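PDB 2WKD: ORF34P2 from Lactococcus phage p2, which binds single-stranded DNA without sequence specificity, as a new type of phage single-stranded DNA binding protein. Local coordinates for the interface of chains A and B. Sequence-based numbering; all coordinates share one arbitrary frame. Chains: chain A/B, ORF34P2.

The interface of chains A and B. Residues chain A 34-36; chain B 67-69.
A:Glu34 and B:Gln67 pair as a parallel beta bridge between two copies of the phage single-stranded DNA binding protein. The stretch A:34-36 is a loop. It runs beside the end of strand 65-68 of chain B. A two-fold axis relates the chains, and the same contact recurs with A and B swapped. The two-fold pairing suggests a dimer, though the structure alone does not show that it forms in solution.

The backbone carries the hydrogen bond. The amide N of B:Ala68 donates to the carbonyl O of A:Glu34 at 2.9 Å. The bond is fairly straight (158° at the hydrogen). CA of B:Gln67 lies 3.4 Å from the same O of A:Glu34.

The side-chain contacts centre on A:Glu36. Its CG is anti to its own carbonyl carbon (chi1 -71°), and the chain runs on extended towards chain B. There it crosses the side chain of B:Gln67 at about a right angle. CG of A:Glu36 meets the amide NE2 of B:Gln67 at 3.5 Å. The carboxylate and amide planes are nearly perpendicular. The carboxylate OE2 of A:Glu36 touches CE of B:Lys69 at 3.2 Å.

NZ of B:Lys69 is 4.5 Å from OE2 of A:Glu36, which may give mild electrostatic support without a direct salt bridge.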
# COMPACT_ATOMS: atom_id res chain seq x y z
N GLU A 34 -6.64 6.62 -0.88
CA GLU A 34 -7.38 7.87 -0.97
C GLU A 34 -8.78 7.68 -1.59
O GLU A 34 -9.10 6.61 -2.10
CB GLU A 34 -6.65 8.89 -1.86
CG GLU A 34 -5.16 8.98 -1.76
CD GLU A 34 -4.57 9.56 -3.03
OE1 GLU A 34 -3.34 9.64 -3.12
OE2 GLU A 34 -5.35 9.94 -3.94
N LYS A 35 -9.58 8.75 -1.55
CA LYS A 35 -10.92 8.79 -2.15
C LYS A 35 -11.12 10.12 -2.88
O LYS A 35 -10.29 11.03 -2.77
CB LYS A 35 -12.00 8.63 -1.07
CG LYS A 35 -11.98 9.74 -0.02
CD LYS A 35 -12.69 9.36 1.27
CE LYS A 35 -14.10 9.93 1.35
NZ LYS A 35 -14.69 9.66 2.69
N GLU A 36 -12.23 10.25 -3.62
CA GLU A 36 -12.60 11.50 -4.30
C GLU A 36 -13.12 12.55 -3.32
O GLU A 36 -13.94 12.25 -2.46
CB GLU A 36 -13.64 11.25 -5.38
CG GLU A 36 -13.11 10.52 -6.60
CD GLU A 36 -14.17 9.70 -7.29
OE1 GLU A 36 -15.35 9.74 -6.88
OE2 GLU A 36 -13.83 9.00 -8.27
N GLN B 67 -6.85 4.81 -5.34
CA GLN B 67 -8.13 5.49 -5.13
C GLN B 67 -9.28 4.49 -5.00
O GLN B 67 -9.40 3.58 -5.81
CB GLN B 67 -8.43 6.38 -6.33
CG GLN B 67 -8.35 7.85 -6.05
CD GLN B 67 -9.44 8.61 -6.77
OE1 GLN B 67 -9.19 9.65 -7.38
NE2 GLN B 67 -10.66 8.09 -6.72
N ALA B 68 -10.13 4.68 -3.99
CA ALA B 68 -11.26 3.77 -3.76
C ALA B 68 -12.59 4.38 -4.21
O ALA B 68 -12.84 5.56 -3.97
CB ALA B 68 -11.33 3.37 -2.30
N LYS B 69 -13.43 3.56 -4.86
CA LYS B 69 -14.81 3.94 -5.27
C LYS B 69 -15.86 2.94 -4.77
O LYS B 69 -15.73 1.73 -4.96
CB LYS B 69 -14.93 4.08 -6.80
CG LYS B 69 -14.38 5.38 -7.36
CD LYS B 69 -13.60 5.14 -8.65
CE LYS B 69 -12.44 6.11 -8.78
NZ LYS B 69 -11.16 5.42 -9.17